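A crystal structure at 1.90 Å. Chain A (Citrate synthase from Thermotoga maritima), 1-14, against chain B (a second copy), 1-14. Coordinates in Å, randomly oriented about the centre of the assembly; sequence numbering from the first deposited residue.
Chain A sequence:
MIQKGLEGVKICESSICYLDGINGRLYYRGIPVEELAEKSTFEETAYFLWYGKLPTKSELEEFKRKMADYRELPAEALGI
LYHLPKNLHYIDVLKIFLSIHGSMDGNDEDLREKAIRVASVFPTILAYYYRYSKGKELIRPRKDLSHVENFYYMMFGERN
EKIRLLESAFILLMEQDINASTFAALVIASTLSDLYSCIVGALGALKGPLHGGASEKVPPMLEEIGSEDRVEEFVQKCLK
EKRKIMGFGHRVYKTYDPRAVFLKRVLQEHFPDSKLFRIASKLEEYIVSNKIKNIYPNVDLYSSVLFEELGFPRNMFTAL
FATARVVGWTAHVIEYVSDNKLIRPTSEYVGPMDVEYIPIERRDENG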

ATOM      1  N   MET A   1      10.641   2.744 -24.901  1.00 42.47           N
ATOM      2  CA  MET A   1       9.798   1.518 -24.818  1.00 42.44           C
ATOM      3  C   MET A   1       9.059   1.457 -23.485  1.00 39.99           C
ATOM      4  O   MET A   1       9.629   1.741 -22.433  1.00 39.94           O
ATOM      5  CB  MET A   1      10.671   0.277 -24.982  1.00 45.07           C
ATOM      6  CG  MET A   1      10.118  -0.961 -24.315  1.00 49.59           C
ATOM      7  SD  MET A   1      11.300  -2.315 -24.431  1.00 55.59           S
ATOM      8  CE  MET A   1      10.491  -3.329 -25.662  1.00 53.94           C
ATOM      9  N   ILE A   2       7.786   1.090 -23.542  1.00 37.46           N
ATOM     10  CA  ILE A   2       6.967   0.993 -22.347  1.00 34.19           C
ATOM     11  C   ILE A   2       6.831  -0.471 -21.940  1.00 32.16           C
ATOM     12  O   ILE A   2       6.638  -1.341 -22.783  1.00 30.46           O
ATOM     13  CB  ILE A   2       5.583   1.618 -22.611  1.00 35.73           C
ATOM     14  CG1 ILE A   2       5.776   3.081 -23.022  1.00 36.46           C
ATOM     15  CG2 ILE A   2       4.705   1.525 -21.376  1.00 34.92           C
ATOM     16  CD1 ILE A   2       4.521   3.774 -23.471  1.00 37.72           C
ATOM     17  N   GLN A   3       6.957  -0.735 -20.643  1.00 29.03           N
ATOM     18  CA  GLN A   3       6.854  -2.092 -20.116  1.00 27.31           C
ATOM     19  C   GLN A   3       5.684  -2.193 -19.144  1.00 25.79           C
ATOM     20  O   GLN A   3       5.850  -2.551 -17.978  1.00 24.40           O
ATOM     21  CB  GLN A   3       8.166  -2.472 -19.428  1.00 26.97           C
ATOM     22  CG  GLN A   3       9.338  -2.585 -20.396  1.00 28.66           C
ATOM     23  CD  GLN A   3      10.643  -2.892 -19.703  1.00 30.06           C
ATOM     24  OE1 GLN A   3      11.372  -1.986 -19.307  1.00 32.85           O
ATOM     25  NE2 GLN A   3      10.940  -4.178 -19.542  1.00 29.71           N
ATOM     26  N   LYS A   4       4.498  -1.875 -19.646  1.00 25.66           N
ATOM     27  CA  LYS A   4       3.277  -1.896 -18.852  1.00 24.81           C
ATOM     28  C   LYS A   4       3.021  -3.283 -18.265  1.00 23.63           C
ATOM     29  O   LYS A   4       3.002  -4.276 -18.989  1.00 21.45           O
ATOM     30  CB  LYS A   4       2.103  -1.475 -19.729  1.00 26.89           C
ATOM     31  CG  LYS A   4       0.867  -1.034 -18.972  1.00 27.55           C
ATOM     32  CD  LYS A   4      -0.136  -0.447 -19.942  1.00 29.45           C
ATOM     33  CE  LYS A   4      -1.221   0.327 -19.229  1.00 29.53           C
ATOM     34  NZ  LYS A   4      -2.405   0.485 -20.115  1.00 28.13           N
ATOM     35  N   GLY A   5       2.827  -3.344 -16.950  1.00 21.25           N
ATOM     36  CA  GLY A   5       2.586  -4.624 -16.304  1.00 19.99           C
ATOM     37  C   GLY A   5       3.859  -5.257 -15.768  1.00 19.19           C
ATOM     38  O   GLY A   5       3.808  -6.158 -14.927  1.00 18.19           O
ATOM     39  N   LEU A   6       5.003  -4.794 -16.270  1.00 18.47           N
ATOM     40  CA  LEU A   6       6.316  -5.286 -15.854  1.00 19.92           C
ATOM     41  C   LEU A   6       6.530  -6.790 -16.008  1.00 21.32           C
ATOM     42  O   LEU A   6       7.315  -7.385 -15.270  1.00 19.76           O
ATOM     43  CB  LEU A   6       6.593  -4.898 -14.398  1.00 19.39           C
ATOM     44  CG  LEU A   6       6.741  -3.405 -14.083  1.00 21.11           C
ATOM     45  CD1 LEU A   6       7.064  -3.234 -12.602  1.00 18.03           C
ATOM     46  CD2 LEU A   6       7.844  -2.799 -14.944  1.00 19.67           C
ATOM     47  N   GLU A   7       5.854  -7.409 -16.967  1.00 23.16           N
ATOM     48  CA  GLU A   7       6.013  -8.848 -17.150  1.00 25.01           C
ATOM     49  C   GLU A   7       7.457  -9.227 -17.469  1.00 24.65           C
ATOM     50  O   GLU A   7       8.084  -8.641 -18.350  1.00 24.17           O
ATOM     51  CB  GLU A   7       5.103  -9.354 -18.268  1.00 28.06           C
ATOM     52  CG  GLU A   7       5.282 -10.838 -18.551  1.00 31.91           C
ATOM     53  CD  GLU A   7       4.240 -11.380 -19.507  1.00 35.71           C
ATOM     54  OE1 GLU A   7       3.164 -10.757 -19.635  1.00 37.99           O
ATOM     55  OE2 GLU A   7       4.495 -12.437 -20.120  1.00 38.54           O
ATOM     56  N   GLY A   8       7.980 -10.208 -16.744  1.00 23.76           N
ATOM     57  CA  GLY A   8       9.339 -10.660 -16.979  1.00 25.36           C
ATOM     58  C   GLY A   8      10.434  -9.770 -16.421  1.00 24.39           C
ATOM     59  O   GLY A   8      11.612 -10.109 -16.510  1.00 24.41           O
ATOM     60  N   VAL A   9      10.062  -8.633 -15.849  1.00 24.41           N
ATOM     61  CA  VAL A   9      11.058  -7.732 -15.285  1.00 24.02           C
ATOM     62  C   VAL A   9      11.488  -8.212 -13.901  1.00 24.99           C
ATOM     63  O   VAL A   9      10.661  -8.373 -13.001  1.00 24.28           O
ATOM     64  CB  VAL A   9      10.516  -6.288 -15.171  1.00 24.52           C
ATOM     65  CG1 VAL A   9      11.573  -5.379 -14.551  1.00 23.99           C
ATOM     66  CG2 VAL A   9      10.124  -5.774 -16.548  1.00 23.35           C
ATOM     67  N   LYS A  10      12.786  -8.452 -13.746  1.00 24.26           N
ATOM     68  CA  LYS A  10      13.338  -8.907 -12.479  1.00 25.01           C
ATOM     69  C   LYS A  10      13.685  -7.668 -11.660  1.00 24.72           C
ATOM     70  O   LYS A  10      14.602  -6.921 -12.005  1.00 25.07           O
ATOM     71  CB  LYS A  10      14.593  -9.750 -12.720  1.00 27.12           C
ATOM     72  CG  LYS A  10      14.358 -10.993 -13.569  1.00 29.40           C
ATOM     73  CD  LYS A  10      15.674 -11.573 -14.070  1.00 33.53           C
ATOM     74  CE  LYS A  10      15.460 -12.858 -14.855  1.00 36.91           C
ATOM     75  NZ  LYS A  10      15.057 -13.983 -13.964  1.00 39.96           N
ATOM     76  N   ILE A  11      12.951  -7.454 -10.573  1.00 22.71           N
ATOM     77  CA  ILE A  11      13.180  -6.284  -9.736  1.00 22.39           C
ATOM     78  C   ILE A  11      14.116  -6.528  -8.556  1.00 22.87           C
ATOM     79  O   ILE A  11      14.440  -5.600  -7.814  1.00 21.91           O
ATOM     80  CB  ILE A  11      11.834  -5.715  -9.232  1.00 22.38           C
ATOM     81  CG1 ILE A  11      11.114  -6.737  -8.347  1.00 21.62           C
ATOM     82  CG2 ILE A  11      10.948  -5.374 -10.422  1.00 21.07           C
ATOM     83  CD1 ILE A  11      11.297  -6.521  -6.857  1.00 21.38           C
ATOM     84  N   CYS A  12      14.559  -7.771  -8.386  1.00 23.10           N
ATOM     85  CA  CYS A  12      15.465  -8.095  -7.289  1.00 23.67           C
ATOM     86  C   CYS A  12      15.950  -9.535  -7.361  1.00 24.46           C
ATOM     87  O   CYS A  12      15.493 -10.313  -8.199  1.00 22.74           O
ATOM     88  CB  CYS A  12      14.764  -7.895  -5.939  1.00 23.93           C
ATOM     89  SG  CYS A  12      13.529  -9.177  -5.519  1.00 25.37           S
ATOM     90  N   GLU A  13      16.892  -9.865  -6.483  1.00 25.32           N
ATOM     91  CA  GLU A  13      17.409 -11.223  -6.371  1.00 27.17           C
ATOM     92  C   GLU A  13      16.764 -11.736  -5.093  1.00 26.06           C
ATOM     93  O   GLU A  13      16.647 -10.991  -4.118  1.00 26.21           O
ATOM     94  CB  GLU A  13      18.927 -11.250  -6.182  1.00 30.56           C
ATOM     95  CG  GLU A  13      19.746 -10.722  -7.337  1.00 34.48           C
ATOM     96  CD  GLU A  13      21.196 -11.178  -7.265  1.00 36.83           C
ATOM     97  OE1 GLU A  13      21.803 -11.062  -6.180  1.00 38.05           O
ATOM     98  OE2 GLU A  13      21.726 -11.650  -8.293  1.00 40.28           O
ATOM     99  N   SER A  14      16.352 -12.996  -5.086  1.00 24.23           N
ATOM    100  CA  SER A  14      15.737 -13.564  -3.898  1.00 23.26           C
ATOM    101  C   SER A  14      16.078 -15.046  -3.747  1.00 22.65           C
ATOM    102  O   SER A  14      16.192 -15.792  -4.714  1.00 23.96           O
ATOM    103  CB  SER A  14      14.222 -13.389  -4.009  1.00 23.38           C
ATOM    104  OG  SER A  14      13.603 -13.872  -2.816  1.00 24.35           O
TER
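Chain B 1-14: MIQKGLEGVKICES

The two stretches are copies of one segment related by an exact two-fold axis, so each contact between unlike residues occurs twice, while the L6 CD1 pair meets its own symmetry mate. Each has the same fold. I2 is extended, at phi/psi -102/137°. Two consecutive type II turns, Q3 to L6 and L6 to V9, come next, and residues 10-14 form a strand. In chain B the turns are closed by L6(B) N to Q3(B) O at 2.9 Å and V9(B) N to L6(B) O at 3.1 Å. G5(B) has phi 94°, where a CB would jam against the carbonyl O of K4(B).

The N-terminal arm of each chain lies beside the start of the other chain's strand. I2(B) sits opposite K10(A), with CA atoms 5.0 Å apart, and K4(B) opposite I11(A), at 4.7 Å. Both sequences ascend together along this pairing, so arm and strand run in the same direction. One direct hydrogen bond joins each arm to the partner strand: Q3(B) N donates to K10(A) O at 2.8 Å, nearly straight at 173°. One step on, K4(B) CA makes a CA-H...O contact with I11(A) O at 3.5 Å. Water extends the backbone link. Water 4 bridges G5(B) N (2.8 Å) and I11(A) O (2.7 Å), and water 1 bridges M1(B) O (2.7 Å) and K10(A) N (2.9 Å).

The leucines meet around the axis, L6(B) CD1 to L6(A) CD1 at 3.8 Å. L6(B) CD2 also packs on I11(A) CG2 at 3.8 Å and V9(A) CG1 at 3.9 Å. The two glutamines do not bond directly. Water 2 joins Q3(B) OE1 (2.5 Å) to Q3(A) NE2 (2.7 Å), and water 3 makes the reciprocal link. I2(B) reaches along the strand, its CD1 only 3.1 Å from E13(A) CG, a tight approach for two carbons. K10(A) starts toward chain B, but its end leads away and NZ is bonded elsewhere in the structure.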

ATOM      1  N   MET B   1      18.899 -10.282 -16.670  1.00 42.47           N
ATOM      2  CA  MET B   1      19.318  -8.948 -16.155  1.00 42.44           C
ATOM      3  C   MET B   1      18.350  -8.452 -15.086  1.00 39.99           C
ATOM      4  O   MET B   1      17.134  -8.571 -15.230  1.00 39.94           O
ATOM      5  CB  MET B   1      19.378  -7.945 -17.303  1.00 45.07           C
ATOM      6  CG  MET B   1      19.159  -6.510 -16.885  1.00 49.59           C
ATOM      7  SD  MET B   1      19.087  -5.440 -18.330  1.00 55.59           S
ATOM      8  CE  MET B   1      20.673  -4.624 -18.192  1.00 53.94           C
ATOM      9  N   ILE B   2      18.901  -7.901 -14.013  1.00 37.46           N
ATOM     10  CA  ILE B   2      18.094  -7.388 -12.920  1.00 34.19           C
ATOM     11  C   ILE B   2      18.010  -5.868 -13.017  1.00 32.16           C
ATOM     12  O   ILE B   2      19.002  -5.202 -13.298  1.00 30.46           O
ATOM     13  CB  ILE B   2      18.708  -7.817 -11.573  1.00 35.73           C
ATOM     14  CG1 ILE B   2      18.777  -9.347 -11.530  1.00 36.46           C
ATOM     15  CG2 ILE B   2      17.884  -7.289 -10.412  1.00 34.92           C
ATOM     16  CD1 ILE B   2      19.507  -9.906 -10.342  1.00 37.72           C
ATOM     17  N   GLN B   3      16.813  -5.330 -12.806  1.00 29.03           N
ATOM     18  CA  GLN B   3      16.589  -3.891 -12.873  1.00 27.31           C
ATOM     19  C   GLN B   3      16.108  -3.369 -11.523  1.00 25.79           C
ATOM     20  O   GLN B   3      15.034  -2.778 -11.410  1.00 24.40           O
ATOM     21  CB  GLN B   3      15.565  -3.584 -13.968  1.00 26.97           C
ATOM     22  CG  GLN B   3      16.077  -3.901 -15.368  1.00 28.66           C
ATOM     23  CD  GLN B   3      15.040  -3.662 -16.439  1.00 30.06           C
ATOM     24  OE1 GLN B   3      14.272  -4.558 -16.780  1.00 32.85           O
ATOM     25  NE2 GLN B   3      15.004  -2.443 -16.968  1.00 29.71           N
ATOM     26  N   LYS B   4      16.927  -3.592 -10.503  1.00 25.66           N
ATOM     27  CA  LYS B   4      16.615  -3.180  -9.141  1.00 24.81           C
ATOM     28  C   LYS B   4      16.393  -1.671  -9.055  1.00 23.63           C
ATOM     29  O   LYS B   4      17.235  -0.888  -9.489  1.00 21.45           O
ATOM     30  CB  LYS B   4      17.759  -3.593  -8.220  1.00 26.89           C
ATOM     31  CG  LYS B   4      17.409  -3.630  -6.747  1.00 27.55           C
ATOM     32  CD  LYS B   4      18.551  -4.252  -5.972  1.00 29.45           C
ATOM     33  CE  LYS B   4      18.135  -4.643  -4.573  1.00 29.53           C
ATOM     34  NZ  LYS B   4      19.334  -4.805  -3.708  1.00 28.13           N
ATOM     35  N   GLY B   5      15.255  -1.270  -8.495  1.00 21.25           N
ATOM     36  CA  GLY B   5      14.955   0.148  -8.380  1.00 19.99           C
ATOM     37  C   GLY B   5      14.128   0.667  -9.545  1.00 19.19           C
ATOM     38  O   GLY B   5      13.519   1.736  -9.457  1.00 18.19           O
ATOM     39  N   LEU B   6      14.123  -0.087 -10.643  1.00 18.47           N
ATOM     40  CA  LEU B   6      13.369   0.263 -11.847  1.00 19.92           C
ATOM     41  C   LEU B   6      13.690   1.630 -12.446  1.00 21.32           C
ATOM     42  O   LEU B   6      12.839   2.242 -13.091  1.00 19.76           O
ATOM     43  CB  LEU B   6      11.863   0.188 -11.574  1.00 19.39           C
ATOM     44  CG  LEU B   6      11.272  -1.191 -11.265  1.00 21.11           C
ATOM     45  CD1 LEU B   6       9.763  -1.060 -11.078  1.00 18.03           C
ATOM     46  CD2 LEU B   6      11.587  -2.159 -12.400  1.00 19.67           C
ATOM     47  N   GLU B   7      14.913   2.109 -12.256  1.00 23.16           N
ATOM     48  CA  GLU B   7      15.268   3.417 -12.798  1.00 25.01           C
ATOM     49  C   GLU B   7      15.131   3.463 -14.317  1.00 24.65           C
ATOM     50  O   GLU B   7      15.631   2.589 -15.023  1.00 24.17           O
ATOM     51  CB  GLU B   7      16.698   3.791 -12.412  1.00 28.06           C
ATOM     52  CG  GLU B   7      17.147   5.114 -13.012  1.00 31.91           C
ATOM     53  CD  GLU B   7      18.479   5.582 -12.465  1.00 35.71           C
ATOM     54  OE1 GLU B   7      18.862   5.136 -11.361  1.00 37.99           O
ATOM     55  OE2 GLU B   7      19.135   6.407 -13.134  1.00 38.54           O
ATOM     56  N   GLY B   8      14.446   4.485 -14.815  1.00 23.76           N
ATOM     57  CA  GLY B   8      14.272   4.634 -16.247  1.00 25.36           C
ATOM     58  C   GLY B   8      13.231   3.731 -16.881  1.00 24.39           C
ATOM     59  O   GLY B   8      12.966   3.836 -18.077  1.00 24.41           O
ATOM     60  N   VAL B   9      12.639   2.839 -16.097  1.00 24.41           N
ATOM     61  CA  VAL B   9      11.625   1.943 -16.637  1.00 24.02           C
ATOM     62  C   VAL B   9      10.279   2.657 -16.731  1.00 24.99           C
ATOM     63  O   VAL B   9       9.758   3.162 -15.734  1.00 24.28           O
ATOM     64  CB  VAL B   9      11.464   0.679 -15.760  1.00 24.52           C
ATOM     65  CG1 VAL B   9      10.376  -0.222 -16.337  1.00 23.99           C
ATOM     66  CG2 VAL B   9      12.786  -0.072 -15.691  1.00 23.35           C
ATOM     67  N   LYS B  10       9.731   2.706 -17.940  1.00 24.26           N
ATOM     68  CA  LYS B  10       8.446   3.347 -18.177  1.00 25.01           C
ATOM     69  C   LYS B  10       7.363   2.297 -17.959  1.00 24.72           C
ATOM     70  O   LYS B  10       7.242   1.347 -18.734  1.00 25.07           O
ATOM     71  CB  LYS B  10       8.380   3.887 -19.608  1.00 27.12           C
ATOM     72  CG  LYS B  10       9.453   4.917 -19.940  1.00 29.40           C
ATOM     73  CD  LYS B  10       9.562   5.132 -21.443  1.00 33.53           C
ATOM     74  CE  LYS B  10      10.576   6.214 -21.784  1.00 36.91           C
ATOM     75  NZ  LYS B  10      10.080   7.568 -21.409  1.00 39.96           N
ATOM     76  N   ILE B  11       6.574   2.471 -16.904  1.00 22.71           N
ATOM     77  CA  ILE B  11       5.526   1.510 -16.588  1.00 22.39           C
ATOM     78  C   ILE B  11       4.156   1.866 -17.156  1.00 22.87           C
ATOM     79  O   ILE B  11       3.203   1.098 -17.013  1.00 21.91           O
ATOM     80  CB  ILE B  11       5.427   1.310 -15.058  1.00 22.38           C
ATOM     81  CG1 ILE B  11       5.028   2.617 -14.369  1.00 21.62           C
ATOM     82  CG2 ILE B  11       6.774   0.851 -14.517  1.00 21.07           C
ATOM     83  CD1 ILE B  11       3.552   2.731 -14.039  1.00 21.38           C
ATOM     84  N   CYS B  12       4.054   3.021 -17.807  1.00 23.10           N
ATOM     85  CA  CYS B  12       2.783   3.438 -18.392  1.00 23.67           C
ATOM     86  C   CYS B  12       2.926   4.718 -19.201  1.00 24.46           C
ATOM     87  O   CYS B  12       3.987   5.342 -19.214  1.00 22.74           O
ATOM     88  CB  CYS B  12       1.743   3.682 -17.291  1.00 23.93           C
ATOM     89  SG  CYS B  12       1.995   5.216 -16.326  1.00 25.37           S
ATOM     90  N   GLU B  13       1.846   5.084 -19.886  1.00 25.32           N
ATOM     91  CA  GLU B  13       1.792   6.323 -20.650  1.00 27.17           C
ATOM     92  C   GLU B  13       0.918   7.223 -19.791  1.00 26.06           C
ATOM     93  O   GLU B  13      -0.067   6.760 -19.214  1.00 26.21           O
ATOM     94  CB  GLU B  13       1.101   6.139 -22.003  1.00 30.56           C
ATOM     95  CG  GLU B  13       1.799   5.223 -22.982  1.00 34.48           C
ATOM     96  CD  GLU B  13       1.312   5.434 -24.408  1.00 36.83           C
ATOM     97  OE1 GLU B  13       0.081   5.478 -24.615  1.00 38.05           O
ATOM     98  OE2 GLU B  13       2.158   5.555 -25.319  1.00 40.28           O
ATOM     99  N   SER B  14       1.265   8.501 -19.705  1.00 24.23           N
ATOM    100  CA  SER B  14       0.474   9.427 -18.914  1.00 23.26           C
ATOM    101  C   SER B  14       0.465  10.824 -19.533  1.00 22.65           C
ATOM    102  O   SER B  14       1.445  11.291 -20.105  1.00 23.96           O
ATOM    103  CB  SER B  14       1.066   9.487 -17.506  1.00 23.38           C
ATOM    104  OG  SER B  14       0.258  10.335 -16.689  1.00 24.35           O
TER
HETATM  105  O   HOH W   1      14.687  -7.728 -15.813  1.00 27.60           O
HETATM  106  O   HOH W   2      13.314  -5.320 -18.959  1.00 37.12           O
HETATM  107  O   HOH W   3      13.842  -1.610 -19.257  1.00 37.12           O
HETATM  108  O   HOH W   4      13.522  -3.108  -7.186  1.00 21.42           O
HETATM  109  O   HOH W   5      10.867   1.207 -20.148  1.00 27.60           O
HETATM  110  O   HOH W   6       2.520  -0.986 -15.389  1.00 21.42           O